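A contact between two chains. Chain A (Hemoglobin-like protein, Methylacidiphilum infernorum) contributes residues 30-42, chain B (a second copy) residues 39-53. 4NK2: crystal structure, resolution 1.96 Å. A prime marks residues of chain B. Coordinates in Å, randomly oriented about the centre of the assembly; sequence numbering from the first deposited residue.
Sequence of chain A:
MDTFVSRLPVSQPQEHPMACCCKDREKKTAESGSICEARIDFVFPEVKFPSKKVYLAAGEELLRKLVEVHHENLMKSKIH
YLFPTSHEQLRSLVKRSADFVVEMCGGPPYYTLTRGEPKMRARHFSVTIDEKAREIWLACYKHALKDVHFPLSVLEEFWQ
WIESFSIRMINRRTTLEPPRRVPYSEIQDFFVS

Chain A 30-42: AESGSICEARIDF
Chain B 39-53: RIDFVFPEVKFPSKK

What fills the apolar centre of the contact? Two phenylalanines of the second chain, Phe44′ and Phe49′, are covered most, about 100 Å² each of the 966 Å² buried in all. Phe49′ (chi1 -78°, m; chi2 62°) points toward the first chain, where Cys36 SG lies 3.4 Å from its CE1 and Ala30 CB 3.9 Å from its CZ; the sulfur sits 4.6 Å from the ring centroid, obliquely. Cys36 (chi1 -55°, m) also meets Val47′ (chi1 t), CB to CB 4.1 Å. Phe44′ (chi1 -67°, m; chi2 -17°) packs with its CD2 3.7 Å from Arg39 CG and its CZ 3.9 Å from Asp41 CB, while Asp41 N lies over one face of the ring. Arg39 (chi1 to chi3 p, t, m) follows the ring along its length: its NH1 is also 3.7 Å from Phe44′ CE2.

How do the backbones hold these side chains in register? From Ile35 to Ile40 and from Val43′ to Phe49′ the backbones are extended and run antiparallel, with phi/psi of -76/114° at Cys36 and -115/120° at Val47′. Cys36 pairs with Val47′ (CA to CA 5.0 Å) and Arg39 with Phe44′ (CA to CA 5.2 Å). In the first pair Val47′ N gives a nearly straight bond to Cys36 O, 2.8 Å, and the return bond from Cys36 N to Val47′ O, 2.9 Å, is weak. Arg39 N donates to Phe44′ O at 2.9 Å and Phe44′ N to Arg39 O at 2.7 Å. Between the pairs the main chains still touch, Ala38 CA to Phe44′ O being 3.0 Å, but Ala38 N is buried without a partner.

What lies on the other face of the sheet? Cys36, Arg39, Val47′ and Phe44′ share one face; Ile35 (chi1 m, chi2 t) and Lys48′ (chi1 m), a non-hydrogen-bonded pair with CA atoms 4.6 Å apart, turn to the other. There Ile35 CG2 comes within 2.9 Å of Glu46′ OE2, a tight approach, and Ala38 CB lies 4.1 Å from Val43′ CG1. Glu37 OE1 and Glu46′ OE2, 3.9 Å apart, bring like charges together.

How does the polar edge close the contact? Phe49′ N donates to Ser34 O at 2.8 Å, and beyond it a type II turn from Glu31 to Ser34 bends the first chain, closed by Ser34 N to Glu31 O, 2.6 Å. Gly33, at phi 93° and psi -19°, suits the turn because a CB would jam against the preceding carbonyl. Pro50′ O receives both Ser32 OG (chi1 t), 2.9 Å, and, weakly, Gly33 N, 2.9 Å.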

ATOM      1  N   ALA A  30      19.788  11.569   3.454  1.00 73.89           N
ATOM      2  CA  ALA A  30      19.377  10.967   4.723  1.00 67.26           C
ATOM      3  C   ALA A  30      20.570  10.446   5.522  1.00 65.69           C
ATOM      4  O   ALA A  30      21.123   9.388   5.205  1.00 66.92           O
ATOM      5  CB  ALA A  30      18.374   9.845   4.478  1.00 65.36           C
ATOM      6  N   GLU A  31      20.963  11.190   6.553  0.68 63.33           N
ATOM      7  CA  GLU A  31      22.041  10.762   7.443  0.68 60.48           C
ATOM      8  C   GLU A  31      21.857  11.333   8.850  0.68 54.67           C
ATOM      9  O   GLU A  31      20.915  12.079   9.116  0.68 54.39           O
ATOM     10  CB  GLU A  31      23.411  11.158   6.876  0.68 62.69           C
ATOM     11  CG  GLU A  31      23.768  12.629   7.068  0.68 65.43           C
ATOM     12  CD  GLU A  31      24.553  13.203   5.901  0.68 67.67           C
ATOM     13  OE1 GLU A  31      24.729  12.492   4.886  0.68 66.23           O
ATOM     14  OE2 GLU A  31      24.988  14.369   5.995  0.68 67.88           O
ATOM     15  N   SER A  32      22.762  10.974   9.752  1.00 60.27           N
ATOM     16  CA  SER A  32      22.705  11.469  11.122  1.00 58.74           C
ATOM     17  C   SER A  32      22.430  12.977  11.169  1.00 57.55           C
ATOM     18  O   SER A  32      23.185  13.780  10.607  1.00 58.99           O
ATOM     19  CB  SER A  32      24.002  11.142  11.861  1.00 54.29           C
ATOM     20  OG  SER A  32      23.920  11.543  13.214  1.00 53.26           O
ATOM     21  N   GLY A  33      21.338  13.344  11.822  1.00 54.85           N
ATOM     22  CA  GLY A  33      20.935  14.727  11.943  1.00 54.48           C
ATOM     23  C   GLY A  33      19.968  15.137  10.861  1.00 52.13           C
ATOM     24  O   GLY A  33      19.267  16.120  10.997  1.00 55.71           O
ATOM     25  N   SER A  34      19.936  14.374   9.782  1.00 55.18           N
ATOM     26  CA  SER A  34      19.054  14.681   8.651  1.00 56.98           C
ATOM     27  C   SER A  34      17.597  14.830   9.093  1.00 56.00           C
ATOM     28  O   SER A  34      17.168  14.220  10.076  1.00 49.99           O
ATOM     29  CB  SER A  34      19.146  13.585   7.581  1.00 59.01           C
ATOM     30  OG  SER A  34      20.475  13.405   7.119  1.00 65.10           O
ATOM     31  N   ILE A  35      16.842  15.644   8.361  1.00 54.70           N
ATOM     32  CA  ILE A  35      15.399  15.738   8.546  1.00 53.50           C
ATOM     33  C   ILE A  35      14.703  15.509   7.211  1.00 57.16           C
ATOM     34  O   ILE A  35      14.645  16.422   6.390  1.00 58.21           O
ATOM     35  CB  ILE A  35      14.978  17.126   9.073  1.00 55.65           C
ATOM     36  CG1 ILE A  35      15.533  17.360  10.479  1.00 56.25           C
ATOM     37  CG2 ILE A  35      13.459  17.261   9.077  1.00 57.24           C
ATOM     38  CD1 ILE A  35      15.182  18.718  11.056  1.00 60.52           C
ATOM     39  N   CYS A  36      14.189  14.301   6.982  1.00 53.34           N
ATOM     40  CA  CYS A  36      13.396  14.041   5.781  1.00 51.98           C
ATOM     41  C   CYS A  36      12.019  14.658   5.968  1.00 52.05           C
ATOM     42  O   CYS A  36      11.262  14.221   6.833  1.00 46.99           O
ATOM     43  CB  CYS A  36      13.242  12.542   5.556  1.00 49.65           C
ATOM     44  SG  CYS A  36      14.794  11.658   5.469  1.00 66.83           S
ATOM     45  N   GLU A  37      11.668  15.666   5.189  1.00 47.94           N
ATOM     46  CA  GLU A  37      10.368  16.289   5.399  1.00 48.61           C
ATOM     47  C   GLU A  37       9.195  15.392   5.022  1.00 41.14           C
ATOM     48  O   GLU A  37       9.354  14.402   4.343  1.00 38.86           O
ATOM     49  CB  GLU A  37      10.261  17.628   4.681  1.00 52.73           C
ATOM     50  CG  GLU A  37       9.043  18.437   5.102  0.50 51.38           C
ATOM     51  CD  GLU A  37       8.883  18.552   6.607  0.46 52.22           C
ATOM     52  OE1 GLU A  37       9.914  18.603   7.309  0.55 57.80           O
ATOM     53  OE2 GLU A  37       7.736  18.605   7.089  1.00 54.76           O
ATOM     54  N   ALA A  38       8.012  15.762   5.479  1.00 41.07           N
ATOM     55  CA  ALA A  38       6.806  15.023   5.135  1.00 42.81           C
ATOM     56  C   ALA A  38       6.648  14.907   3.617  1.00 45.20           C
ATOM     57  O   ALA A  38       7.093  15.782   2.864  1.00 45.85           O
ATOM     58  CB  ALA A  38       5.589  15.693   5.755  1.00 41.61           C
ATOM     59  N   ARG A  39       5.986  13.850   3.171  1.00 40.49           N
ATOM     60  CA  ARG A  39       5.773  13.615   1.757  1.00 46.04           C
ATOM     61  C   ARG A  39       4.632  12.635   1.551  0.81 43.62           C
ATOM     62  O   ARG A  39       4.296  11.902   2.456  1.00 38.32           O
ATOM     63  CB  ARG A  39       7.050  13.073   1.132  1.00 45.48           C
ATOM     64  CG  ARG A  39       7.282  11.603   1.361  0.96 48.13           C
ATOM     65  CD  ARG A  39       8.431  11.080   0.522  1.00 46.09           C
ATOM     66  NE  ARG A  39       7.998  10.764  -0.832  0.26 50.93           N
ATOM     67  CZ  ARG A  39       7.993   9.548  -1.367  0.67 51.56           C
ATOM     68  NH1 ARG A  39       8.423   8.510  -0.678  0.85 53.29           N
ATOM     69  NH2 ARG A  39       7.565   9.379  -2.604  0.68 51.93           N
ATOM     70  N   ILE A  40       4.025  12.622   0.372  1.00 42.70           N
ATOM     71  CA  ILE A  40       3.013  11.604   0.107  1.00 41.76           C
ATOM     72  C   ILE A  40       3.559  10.591  -0.893  1.00 41.86           C
ATOM     73  O   ILE A  40       4.493  10.892  -1.633  1.00 45.52           O
ATOM     74  CB  ILE A  40       1.663  12.193  -0.361  1.00 52.26           C
ATOM     75  CG1 ILE A  40       1.602  12.261  -1.884  1.00 47.93           C
ATOM     76  CG2 ILE A  40       1.424  13.554   0.273  1.00 53.59           C
ATOM     77  CD1 ILE A  40       2.741  13.040  -2.502  1.00 55.70           C
ATOM     78  N   ASP A  41       2.996   9.386  -0.897  1.00 40.80           N
ATOM     79  CA  ASP A  41       3.450   8.343  -1.813  1.00 40.74           C
ATOM     80  C   ASP A  41       2.931   8.607  -3.231  1.00 44.17           C
ATOM     81  O   ASP A  41       3.711   8.873  -4.155  1.00 39.84           O
ATOM     82  CB  ASP A  41       2.971   6.984  -1.315  1.00 36.89           C
ATOM     83  CG  ASP A  41       3.486   5.838  -2.159  1.00 39.02           C
ATOM     84  OD1 ASP A  41       4.398   6.065  -2.983  1.00 37.52           O
ATOM     85  OD2 ASP A  41       2.993   4.697  -1.984  1.00 37.45           O
ATOM     86  N   PHE A  42       1.613   8.523  -3.396  1.00 44.30           N
ATOM     87  CA  PHE A  42       0.964   8.872  -4.665  1.00 47.69           C
ATOM     88  C   PHE A  42      -0.440   9.404  -4.402  1.00 45.39           C
ATOM     89  O   PHE A  42      -1.114   8.962  -3.462  1.00 44.64           O
ATOM     90  CB  PHE A  42       0.909   7.666  -5.615  1.00 42.19           C
ATOM     91  CG  PHE A  42       0.024   6.543  -5.134  1.00 41.88           C
ATOM     92  CD1 PHE A  42      -1.184   6.278  -5.766  1.00 42.94           C
ATOM     93  CD2 PHE A  42       0.397   5.752  -4.052  1.00 44.31           C
ATOM     94  CE1 PHE A  42      -2.008   5.244  -5.335  1.00 39.80           C
ATOM     95  CE2 PHE A  42      -0.416   4.713  -3.611  1.00 41.18           C
ATOM     96  CZ  PHE A  42      -1.623   4.456  -4.251  1.00 45.10           C
TER
ATOM     97  N   ARG B  39      -7.363  13.004  -3.878  1.00 41.83           N
ATOM     98  CA  ARG B  39      -7.117  12.887  -2.446  1.00 43.39           C
ATOM     99  C   ARG B  39      -5.869  12.078  -2.143  1.00 41.11           C
ATOM    100  O   ARG B  39      -5.335  11.414  -3.006  1.00 42.63           O
ATOM    101  CB  ARG B  39      -8.323  12.290  -1.736  1.00 45.07           C
ATOM    102  CG  ARG B  39      -8.531  10.833  -2.007  1.00 46.82           C
ATOM    103  CD  ARG B  39      -9.620  10.249  -1.149  1.00 44.88           C
ATOM    104  NE  ARG B  39      -9.158  10.075   0.212  1.00 61.40           N
ATOM    105  CZ  ARG B  39      -8.937   8.904   0.796  1.00 59.04           C
ATOM    106  NH1 ARG B  39      -9.150   7.772   0.152  1.00 57.31           N
ATOM    107  NH2 ARG B  39      -8.506   8.875   2.042  1.00 56.45           N
ATOM    108  N   ILE B  40      -5.391  12.151  -0.911  1.00 43.06           N
ATOM    109  CA  ILE B  40      -4.238  11.351  -0.526  1.00 44.70           C
ATOM    110  C   ILE B  40      -4.677  10.312   0.490  1.00 39.27           C
ATOM    111  O   ILE B  40      -5.606  10.541   1.269  1.00 42.88           O
ATOM    112  CB  ILE B  40      -3.111  12.212   0.068  1.00 45.56           C
ATOM    113  CG1 ILE B  40      -3.542  12.777   1.418  1.00 47.05           C
ATOM    114  CG2 ILE B  40      -2.739  13.339  -0.889  1.00 48.98           C
ATOM    115  CD1 ILE B  40      -2.468  13.588   2.103  1.00 51.68           C
ATOM    116  N   ASP B  41      -4.017   9.164   0.475  1.00 40.85           N
ATOM    117  CA  ASP B  41      -4.344   8.108   1.410  1.00 36.10           C
ATOM    118  C   ASP B  41      -3.828   8.483   2.799  1.00 40.70           C
ATOM    119  O   ASP B  41      -4.614   8.738   3.726  1.00 42.42           O
ATOM    120  CB  ASP B  41      -3.731   6.793   0.935  1.00 35.53           C
ATOM    121  CG  ASP B  41      -3.974   5.651   1.900  1.00 36.63           C
ATOM    122  OD1 ASP B  41      -4.864   5.783   2.782  1.00 31.87           O
ATOM    123  OD2 ASP B  41      -3.288   4.608   1.766  1.00 33.01           O
ATOM    124  N   PHE B  42      -2.507   8.516   2.943  1.00 37.20           N
ATOM    125  CA  PHE B  42      -1.888   8.986   4.184  1.00 42.81           C
ATOM    126  C   PHE B  42      -0.554   9.691   3.915  1.00 42.63           C
ATOM    127  O   PHE B  42       0.177   9.326   2.995  1.00 40.11           O
ATOM    128  CB  PHE B  42      -1.720   7.838   5.202  1.00 36.86           C
ATOM    129  CG  PHE B  42      -0.731   6.782   4.785  1.00 42.50           C
ATOM    130  CD1 PHE B  42      -1.057   5.856   3.803  1.00 37.15           C
ATOM    131  CD2 PHE B  42       0.520   6.703   5.391  1.00 39.02           C
ATOM    132  CE1 PHE B  42      -0.146   4.875   3.418  1.00 38.81           C
ATOM    133  CE2 PHE B  42       1.432   5.725   5.019  1.00 42.70           C
ATOM    134  CZ  PHE B  42       1.095   4.806   4.030  1.00 41.24           C
ATOM    135  N   VAL B  43      -0.226  10.675   4.731  1.00 41.12           N
ATOM    136  CA  VAL B  43       1.021  11.392   4.581  1.00 42.33           C
ATOM    137  C   VAL B  43       2.170  10.687   5.296  1.00 40.67           C
ATOM    138  O   VAL B  43       2.000  10.217   6.397  1.00 45.47           O
ATOM    139  CB  VAL B  43       0.889  12.808   5.145  1.00 45.54           C
ATOM    140  CG1 VAL B  43       2.155  13.578   4.939  1.00 49.42           C
ATOM    141  CG2 VAL B  43      -0.262  13.520   4.511  1.00 49.24           C
ATOM    142  N   PHE B  44       3.330  10.603   4.664  1.00 36.83           N
ATOM    143  CA  PHE B  44       4.537  10.153   5.382  1.00 41.12           C
ATOM    144  C   PHE B  44       5.034  11.346   6.204  1.00 40.74           C
ATOM    145  O   PHE B  44       5.520  12.324   5.633  1.00 41.88           O
ATOM    146  CB  PHE B  44       5.661   9.754   4.416  1.00 41.11           C
ATOM    147  CG  PHE B  44       5.373   8.527   3.581  1.00 44.91           C
ATOM    148  CD1 PHE B  44       4.367   7.636   3.923  1.00 46.62           C
ATOM    149  CD2 PHE B  44       6.144   8.260   2.447  1.00 42.23           C
ATOM    150  CE1 PHE B  44       4.119   6.506   3.139  1.00 44.69           C
ATOM    151  CE2 PHE B  44       5.904   7.141   1.663  1.00 41.70           C
ATOM    152  CZ  PHE B  44       4.887   6.263   2.008  1.00 43.48           C
ATOM    153  N   PRO B  45       4.917  11.280   7.541  1.00 40.56           N
ATOM    154  CA  PRO B  45       5.320  12.425   8.377  1.00 38.71           C
ATOM    155  C   PRO B  45       6.811  12.745   8.282  1.00 37.64           C
ATOM    156  O   PRO B  45       7.613  11.901   7.863  1.00 36.19           O
ATOM    157  CB  PRO B  45       5.029  11.944   9.808  1.00 41.78           C
ATOM    158  CG  PRO B  45       4.109  10.780   9.667  1.00 46.37           C
ATOM    159  CD  PRO B  45       4.426  10.145   8.341  1.00 38.65           C
ATOM    160  N   GLU B  46       7.178  13.952   8.702  1.00 40.49           N
ATOM    161  CA  GLU B  46       8.579  14.316   8.897  1.00 43.34           C
ATOM    162  C   GLU B  46       9.342  13.246   9.706  1.00 41.28           C
ATOM    163  O   GLU B  46       8.841  12.735  10.722  1.00 36.71           O
ATOM    164  CB  GLU B  46       8.656  15.663   9.623  1.00 43.40           C
ATOM    165  CG  GLU B  46      10.049  16.270   9.681  1.00 52.99           C
ATOM    166  CD  GLU B  46      10.167  17.381  10.717  1.00 59.26           C
ATOM    167  OE1 GLU B  46       9.148  17.740  11.354  1.00 60.78           O
ATOM    168  OE2 GLU B  46      11.293  17.887  10.905  1.00 66.67           O
ATOM    169  N   VAL B  47      10.548  12.935   9.257  1.00 38.04           N
ATOM    170  CA  VAL B  47      11.444  12.030   9.952  1.00 39.93           C
ATOM    171  C   VAL B  47      12.696  12.758  10.427  1.00 44.87           C
ATOM    172  O   VAL B  47      13.440  13.283   9.625  1.00 44.36           O
ATOM    173  CB  VAL B  47      11.891  10.891   9.050  1.00 41.53           C
ATOM    174  CG1 VAL B  47      12.791   9.951   9.786  1.00 39.73           C
ATOM    175  CG2 VAL B  47      10.712  10.157   8.511  1.00 43.04           C
ATOM    176  N   LYS B  48      12.927  12.766  11.733  1.00 43.30           N
ATOM    177  CA  LYS B  48      14.134  13.367  12.301  1.00 40.46           C
ATOM    178  C   LYS B  48      15.161  12.287  12.589  1.00 43.01           C
ATOM    179  O   LYS B  48      14.966  11.484  13.509  1.00 36.80           O
ATOM    180  CB  LYS B  48      13.794  14.095  13.604  1.00 42.81           C
ATOM    181  CG  LYS B  48      13.145  15.457  13.426  1.00 49.28           C
ATOM    182  CD  LYS B  48      12.547  15.947  14.738  1.00 56.91           C
ATOM    183  CE  LYS B  48      12.090  17.400  14.649  1.00 68.28           C
ATOM    184  NZ  LYS B  48      13.224  18.369  14.767  1.00 73.19           N
ATOM    185  N   PHE B  49      16.242  12.245  11.811  1.00 35.07           N
ATOM    186  CA  PHE B  49      17.311  11.282  12.077  1.00 41.43           C
ATOM    187  C   PHE B  49      18.078  11.640  13.359  1.00 41.31           C
ATOM    188  O   PHE B  49      18.184  12.813  13.723  1.00 42.38           O
ATOM    189  CB  PHE B  49      18.244  11.144  10.863  1.00 41.77           C
ATOM    190  CG  PHE B  49      17.669  10.284   9.768  1.00 45.55           C
ATOM    191  CD1 PHE B  49      16.487  10.656   9.126  1.00 45.93           C
ATOM    192  CD2 PHE B  49      18.295   9.104   9.389  1.00 39.55           C
ATOM    193  CE1 PHE B  49      15.945   9.865   8.125  1.00 46.54           C
ATOM    194  CE2 PHE B  49      17.754   8.301   8.397  1.00 43.12           C
ATOM    195  CZ  PHE B  49      16.579   8.685   7.761  1.00 46.37           C
ATOM    196  N   PRO B  50      18.594  10.626  14.063  1.00 41.42           N
ATOM    197  CA  PRO B  50      19.228  10.909  15.361  1.00 39.46           C
ATOM    198  C   PRO B  50      20.461  11.804  15.189  1.00 39.90           C
ATOM    199  O   PRO B  50      21.154  11.684  14.175  1.00 41.55           O
ATOM    200  CB  PRO B  50      19.647   9.520  15.860  1.00 38.76           C
ATOM    201  CG  PRO B  50      18.834   8.531  15.037  1.00 37.52           C
ATOM    202  CD  PRO B  50      18.648   9.199  13.704  1.00 40.78           C
ATOM    203  N   SER B  51      20.727  12.698  16.138  1.00 41.83           N
ATOM    204  CA  SER B  51      21.985  13.449  16.111  1.00 47.14           C
ATOM    205  C   SER B  51      23.127  12.558  16.580  1.00 46.20           C
ATOM    206  O   SER B  51      22.892  11.506  17.198  1.00 41.57           O
ATOM    207  CB  SER B  51      21.906  14.676  17.009  1.00 50.30           C
ATOM    208  OG  SER B  51      22.139  14.325  18.359  1.00 46.86           O
ATOM    209  N   LYS B  52      24.356  12.965  16.296  1.00 43.87           N
ATOM    210  CA  LYS B  52      25.526  12.184  16.671  1.00 45.66           C
ATOM    211  C   LYS B  52      25.648  11.961  18.175  1.00 41.19           C
ATOM    212  O   LYS B  52      26.382  11.106  18.597  1.00 44.58           O
ATOM    213  CB  LYS B  52      26.802  12.819  16.136  1.00 52.26           C
ATOM    214  CG  LYS B  52      27.090  14.177  16.738  1.00 59.49           C
ATOM    215  CD  LYS B  52      28.478  14.683  16.392  1.00 65.48           C
ATOM    216  CE  LYS B  52      28.898  15.810  17.324  1.00 72.92           C
ATOM    217  NZ  LYS B  52      27.734  16.549  17.894  1.00 74.27           N
ATOM    218  N   LYS B  53      24.908  12.709  18.976  1.00 43.07           N
ATOM    219  CA  LYS B  53      24.879  12.476  20.408  1.00 43.63           C
ATOM    220  C   LYS B  53      24.497  11.048  20.767  1.00 45.59           C
ATOM    221  O   LYS B  53      24.938  10.530  21.768  1.00 43.15           O
ATOM    222  CB  LYS B  53      23.913  13.426  21.091  1.00 49.31           C
ATOM    223  CG  LYS B  53      24.241  14.873  20.887  1.00 59.16           C
ATOM    224  CD  LYS B  53      22.999  15.688  20.628  1.00 63.53           C
ATOM    225  CE  LYS B  53      22.520  16.352  21.884  1.00 70.14           C
ATOM    226  NZ  LYS B  53      21.189  16.926  21.666  1.00 68.53           N
TER